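Local structure of 3-dehydroshikimate dehydratase (Pseudomonas putida, 5HMQ) at residues C[85-90]-C[120-125]; C[544-549]-C[621-626]. The protein catalyses the divalent-metal-dependent dehydration of 3-dehydroshikimate to protocatechuate, a common intermediate in the degradation of quinate and shikimate. All blocks are in the same frame, centred on the assembly; numbering follows the deposited sequence.

Contact 1 of 2, residues C[85-90]-C[120-125]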
loop_
_atom_site.group_PDB
_atom_site.type_symbol
_atom_site.label_atom_id
_atom_site.label_comp_id
_atom_site.label_asym_id
_atom_site.label_seq_id
_atom_site.Cartn_x
_atom_site.Cartn_y
_atom_site.Cartn_z
ATOM N N ARG C 85 26.256 -24.179 -14.656
ATOM C CA ARG C 85 25.833 -22.880 -15.171
ATOM C C ARG C 85 25.620 -21.880 -14.042
ATOM O O ARG C 85 25.950 -20.697 -14.179
ATOM C CB ARG C 85 24.563 -23.026 -16.011
ATOM C CG ARG C 85 24.771 -23.785 -17.315
ATOM C CD ARG C 85 23.598 -23.600 -18.272
ATOM N NE ARG C 85 22.328 -24.012 -17.681
ATOM C CZ ARG C 85 21.846 -25.250 -17.726
ATOM N NH1 ARG C 85 22.530 -26.209 -18.337
ATOM N NH2 ARG C 85 20.680 -25.529 -17.158
ATOM N N LYS C 86 25.060 -22.332 -12.918
ATOM C CA LYS C 86 24.914 -21.438 -11.775
ATOM C C LYS C 86 26.274 -21.062 -11.199
ATOM O O LYS C 86 26.489 -19.908 -10.809
ATOM C CB LYS C 86 24.027 -22.082 -10.710
ATOM C CG LYS C 86 22.642 -22.473 -11.213
ATOM C CD LYS C 86 22.019 -21.371 -12.066
ATOM C CE LYS C 86 20.827 -21.896 -12.854
ATOM N NZ LYS C 86 20.298 -20.890 -13.822
ATOM N N PHE C 87 27.203 -22.021 -11.140
ATOM C CA PHE C 87 28.573 -21.714 -10.737
ATOM C C PHE C 87 29.179 -20.635 -11.625
ATOM O O PHE C 87 29.794 -19.683 -11.129
ATOM C CB PHE C 87 29.430 -22.982 -10.771
ATOM C CG PHE C 87 29.021 -24.023 -9.767
ATOM C CD1 PHE C 87 28.317 -23.673 -8.627
ATOM C CD2 PHE C 87 29.343 -25.354 -9.967
ATOM C CE1 PHE C 87 27.943 -24.634 -7.703
ATOM C CE2 PHE C 87 28.972 -26.319 -9.049
ATOM C CZ PHE C 87 28.271 -25.958 -7.916
ATOM N N ASP C 88 29.018 -20.767 -12.948
ATOM C CA ASP C 88 29.487 -19.723 -13.858
ATOM C C ASP C 88 28.876 -18.375 -13.507
ATOM O O ASP C 88 29.565 -17.348 -13.511
ATOM C CB ASP C 88 29.159 -20.083 -15.310
ATOM C CG ASP C 88 29.910 -21.307 -15.799
ATOM O OD1 ASP C 88 30.980 -21.624 -15.238
ATOM O OD2 ASP C 88 29.431 -21.949 -16.759
ATOM N N LEU C 89 27.579 -18.362 -13.200
ATOM C CA LEU C 89 26.893 -17.114 -12.894
ATOM C C LEU C 89 27.427 -16.491 -11.609
ATOM O O LEU C 89 27.612 -15.271 -11.531
ATOM C CB LEU C 89 25.391 -17.377 -12.793
ATOM C CG LEU C 89 24.431 -16.205 -12.619
ATOM C CD1 LEU C 89 24.570 -15.270 -13.793
ATOM C CD2 LEU C 89 23.007 -16.723 -12.524
HETATM N N MSE C 90 27.695 -17.314 -10.600
HETATM C CA MSE C 90 28.174 -16.837 -9.307
HETATM C C MSE C 90 29.550 -16.191 -9.399
HETATM O O MSE C 90 29.819 -15.189 -8.737
HETATM C CB MSE C 90 28.211 -17.988 -8.305
HETATM C CG MSE C 90 26.845 -18.544 -7.978
HETATM SE SE MSE C 90 26.941 -20.348 -7.274
HETATM C CE MSE C 90 27.928 -19.970 -5.633
ATOM N N ARG C 120 26.956 -34.840 -1.512
ATOM C CA ARG C 120 28.416 -34.819 -1.542
ATOM C C ARG C 120 28.931 -34.575 -2.954
ATOM O O ARG C 120 29.886 -33.816 -3.151
ATOM C CB ARG C 120 28.992 -36.122 -0.987
ATOM C CG ARG C 120 30.512 -36.215 -1.149
ATOM C CD ARG C 120 31.096 -37.475 -0.525
ATOM N NE ARG C 120 30.281 -38.651 -0.804
ATOM C CZ ARG C 120 29.649 -39.360 0.126
ATOM N NH1 ARG C 120 29.751 -39.017 1.405
ATOM N NH2 ARG C 120 28.922 -40.415 -0.219
ATOM N N LEU C 121 28.306 -35.211 -3.950
ATOM C CA LEU C 121 28.712 -34.988 -5.334
ATOM C C LEU C 121 28.590 -33.518 -5.708
ATOM O O LEU C 121 29.497 -32.948 -6.327
ATOM C CB LEU C 121 27.876 -35.861 -6.269
ATOM C CG LEU C 121 28.073 -35.689 -7.775
ATOM C CD1 LEU C 121 29.506 -36.002 -8.171
ATOM C CD2 LEU C 121 27.103 -36.581 -8.532
ATOM N N LEU C 122 27.483 -32.878 -5.321
ATOM C CA LEU C 122 27.333 -31.449 -5.572
ATOM C C LEU C 122 28.377 -30.653 -4.799
ATOM O O LEU C 122 28.930 -29.674 -5.315
ATOM C CB LEU C 122 25.920 -30.996 -5.201
ATOM C CG LEU C 122 25.541 -29.550 -5.531
ATOM C CD1 LEU C 122 25.695 -29.278 -7.020
ATOM C CD2 LEU C 122 24.118 -29.255 -5.075
ATOM N N GLY C 123 28.662 -31.065 -3.560
ATOM C CA GLY C 123 29.715 -30.415 -2.797
ATOM C C GLY C 123 31.077 -30.551 -3.451
ATOM O O GLY C 123 31.878 -29.613 -3.440
ATOM N N GLU C 124 31.357 -31.721 -4.031
ATOM C CA GLU C 124 32.615 -31.910 -4.749
ATOM C C GLU C 124 32.701 -30.990 -5.960
ATOM O O GLU C 124 33.745 -30.373 -6.207
ATOM C CB GLU C 124 32.765 -33.372 -5.174
ATOM C CG GLU C 124 32.915 -34.350 -4.016
ATOM C CD GLU C 124 32.770 -35.795 -4.451
ATOM O OE1 GLU C 124 32.646 -36.039 -5.671
ATOM O OE2 GLU C 124 32.782 -36.689 -3.576
ATOM N N HIS C 125 31.611 -30.878 -6.725
ATOM C CA HIS C 125 31.598 -29.973 -7.871
ATOM C C HIS C 125 31.772 -28.523 -7.440
ATOM O O HIS C 125 32.509 -27.764 -8.079
ATOM C CB HIS C 125 30.299 -30.140 -8.661
ATOM C CG HIS C 125 30.304 -31.303 -9.602
ATOM N ND1 HIS C 125 30.343 -31.150 -10.972
ATOM C CD2 HIS C 125 30.282 -32.637 -9.375
ATOM C CE1 HIS C 125 30.339 -32.339 -11.547
ATOM N NE2 HIS C 125 30.303 -33.259 -10.600
#

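Contact 2 of 2, residues C[544-549]-C[621-626]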
loop_
_atom_site.group_PDB
_atom_site.type_symbol
_atom_site.label_atom_id
_atom_site.label_comp_id
_atom_site.label_asym_id
_atom_site.label_seq_id
_atom_site.Cartn_x
_atom_site.Cartn_y
_atom_site.Cartn_z
ATOM N N PRO C 544 -22.967 12.992 22.972
ATOM C CA PRO C 544 -23.797 12.078 22.160
ATOM C C PRO C 544 -23.399 10.615 22.320
ATOM O O PRO C 544 -22.867 9.960 21.412
ATOM C CB PRO C 544 -23.562 12.601 20.740
ATOM C CG PRO C 544 -22.182 13.135 20.779
ATOM C CD PRO C 544 -21.978 13.715 22.154
ATOM N N LEU C 545 -23.662 10.076 23.509
ATOM C CA LEU C 545 -23.409 8.667 23.768
ATOM C C LEU C 545 -24.400 7.797 22.991
ATOM O O LEU C 545 -25.531 8.204 22.705
ATOM C CB LEU C 545 -23.497 8.385 25.268
ATOM C CG LEU C 545 -22.587 9.247 26.138
ATOM C CD1 LEU C 545 -23.105 9.244 27.569
ATOM C CD2 LEU C 545 -21.144 8.759 26.088
ATOM N N LEU C 546 -23.975 6.575 22.678
ATOM C CA LEU C 546 -24.760 5.704 21.814
ATOM C C LEU C 546 -25.966 5.120 22.538
ATOM O O LEU C 546 -25.939 4.876 23.747
ATOM C CB LEU C 546 -23.898 4.564 21.285
ATOM C CG LEU C 546 -22.609 4.958 20.572
ATOM C CD1 LEU C 546 -21.845 3.717 20.158
ATOM C CD2 LEU C 546 -22.932 5.820 19.363
ATOM N N GLU C 547 -27.028 4.881 21.771
ATOM C CA GLU C 547 -28.196 4.153 22.247
ATOM C C GLU C 547 -28.028 2.673 21.940
ATOM O O GLU C 547 -27.806 2.294 20.785
ATOM C CB GLU C 547 -29.476 4.671 21.588
ATOM C CG GLU C 547 -30.718 3.852 21.930
ATOM C CD GLU C 547 -31.990 4.446 21.359
ATOM O OE1 GLU C 547 -32.078 5.688 21.263
ATOM O OE2 GLU C 547 -32.893 3.668 20.985
ATOM N N ILE C 548 -28.141 1.847 22.966
ATOM C CA ILE C 548 -27.925 0.407 22.854
ATOM C C ILE C 548 -29.288 -0.272 22.787
ATOM O O ILE C 548 -30.144 0.008 23.639
ATOM C CB ILE C 548 -27.098 -0.132 24.034
ATOM C CG1 ILE C 548 -25.785 0.643 24.157
ATOM C CG2 ILE C 548 -26.822 -1.613 23.857
ATOM C CD1 ILE C 548 -24.951 0.640 22.894
ATOM N N PRO C 549 -29.532 -1.147 21.813
ATOM C CA PRO C 549 -30.869 -1.728 21.662
ATOM C C PRO C 549 -31.220 -2.651 22.819
ATOM O O PRO C 549 -30.357 -3.160 23.538
ATOM C CB PRO C 549 -30.777 -2.505 20.341
ATOM C CG PRO C 549 -29.580 -1.943 19.637
ATOM C CD PRO C 549 -28.630 -1.541 20.719
ATOM N N LEU C 621 -20.742 -1.037 16.427
ATOM C CA LEU C 621 -20.830 -0.695 15.010
ATOM C C LEU C 621 -22.280 -0.572 14.561
ATOM O O LEU C 621 -22.624 0.326 13.783
ATOM C CB LEU C 621 -20.096 -1.739 14.172
ATOM C CG LEU C 621 -18.571 -1.764 14.293
ATOM C CD1 LEU C 621 -18.006 -3.042 13.689
ATOM C CD2 LEU C 621 -17.964 -0.541 13.622
ATOM N N ALA C 622 -23.148 -1.464 15.046
ATOM C CA ALA C 622 -24.564 -1.375 14.707
ATOM C C ALA C 622 -25.176 -0.088 15.245
ATOM O O ALA C 622 -26.004 0.542 14.577
ATOM C CB ALA C 622 -25.311 -2.594 15.246
ATOM N N ALA C 623 -24.781 0.316 16.455
ATOM C CA ALA C 623 -25.311 1.542 17.045
ATOM C C ALA C 623 -24.878 2.771 16.254
ATOM O O ALA C 623 -25.698 3.647 15.954
ATOM C CB ALA C 623 -24.865 1.656 18.502
HETATM N N MSE C 624 -23.596 2.856 15.908
HETATM C CA MSE C 624 -23.088 3.984 15.133
HETATM C C MSE C 624 -23.667 3.993 13.721
HETATM O O MSE C 624 -23.748 5.042 13.081
HETATM C CB MSE C 624 -21.558 3.954 15.070
HETATM C CG MSE C 624 -20.872 4.306 16.381
HETATM SE SE MSE C 624 -18.920 4.290 16.262
HETATM C CE MSE C 624 -18.506 4.842 18.082
ATOM N N ALA C 625 -24.074 2.813 13.242
ATOM C CA ALA C 625 -24.656 2.718 11.908
ATOM C C ALA C 625 -25.948 3.519 11.806
ATOM O O ALA C 625 -26.185 4.206 10.805
ATOM C CB ALA C 625 -24.903 1.254 11.543
ATOM N N LYS C 626 -26.796 3.446 12.833
ATOM C CA LYS C 626 -28.055 4.192 12.857
ATOM C C LYS C 626 -27.740 5.671 13.059
ATOM O O LYS C 626 -27.785 6.211 14.167
ATOM C CB LYS C 626 -28.978 3.659 13.947
ATOM C CG LYS C 626 -29.368 2.199 13.766
ATOM C CD LYS C 626 -30.309 1.726 14.867
ATOM C CE LYS C 626 -31.689 2.355 14.738
ATOM N NZ LYS C 626 -32.597 1.930 15.842
#

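Contact 1 of 2, residues C[85-90]-C[120-125]
The benzene ring of Phe87 bridges the gap from one helix to the next, meeting the methyl end of Leu122 and the backbone of His125. Its apolar contact is with Leu122: CZ at the far end of the ring lies 4.3 Å from Leu122 CD1, which approaches obliquely. The Leu122 side chain leaves its helix with CG anti to the backbone N (chi1 -174°), and this brings the methyl toward the ring although the CB itself does not point across. With His125 the packing is mainly against the main chain. Phe87 CE2 rests 3.9 Å from His125 C and 4.1 Å from His125 CB, while the imidazole turns away from Phe87, with Leu121 CD1 in plane at its edge.

Helices 76-93 and 112-128 are successive outer helices of the TIM barrel, joined through strand 97-101, and Phe87 reaches across between them at a backbone separation of 9.3 Å (Phe87 CA to His125 CA). Within its own helix the ring has the selenium of Met90 in plane at its edge; Leu131 and Arg129 also touch it, and Leu122 packs on Ala83 and Val100.

Two polar links lie near this apolar patch: His125 ND1 hydrogen-bonds Glu84 OE2 of helix 76-93, and Asp88 OD1 forms a salt bridge with Arg129, just past the end of helix 112-128.

Contact 2 of 2, residues C[544-549]-C[621-626]
Leu546 and the selenomethionine Met624 cross obliquely, the branched end of the leucine lying against the shaft of the longer chain. Both Leu546 methyls straddle one atom: CD1 and CD2 are each 3.9 Å from Met624 CG. With CD1 anti to CA (chi2 178°), the leucine reaches out to the helix, and CD1 also comes within 4.1 Å of the terminal CE of Met624, whose chain runs extended beyond CG. Ala623, one residue earlier on the helix, points its methyl toward the loop. Its CB is 4.0 Å from Leu546 CD1 and 3.8 Å from Glu547 O; consistent with its small side chain, the backbones come close, Leu546 CA and Ala623 CA being 6.4 Å apart.

The helix is the last modelled one, 617-625, and it packs here on the loop between helices 531-541 and 550-559 of the second VOC domain, in the hydroxyphenylpyruvate dioxygenase-like half of the protein. The side chain of Met624 is about 7 Å from that of His523 and about 8 Å from that of Glu601, two of the magnesium ligands. Leu546 also has a backbone hydrogen bond with Tyr590 of strand 585-590, while Asn574 OD1 accepts one from Ile548 N.

Overall arrangement
The two contacts belong to different halves of the fusion protein, their centres 67 Å apart and their nearest atoms about 50 Å apart, on opposite sides of the chain's centre. Contact 1 comes first along the chain and lies wholly within the N-terminal TIM barrel, whose metal site of Glu136, Asp167, Gln193 and Glu241 is the catalytic one. Contact 2 comes later and lies in the C-terminal domain, beside the mixed sheet that carries His445, His523 and Glu601. They share no helix, strand or sheet. One joins consecutive barrel helices; the other attaches the last modelled helix to a domain that shows neither 4-hydroxyphenylpyruvate nor protocatechuate dioxygenase activity but appears important for optimal dehydratase activity in vivo.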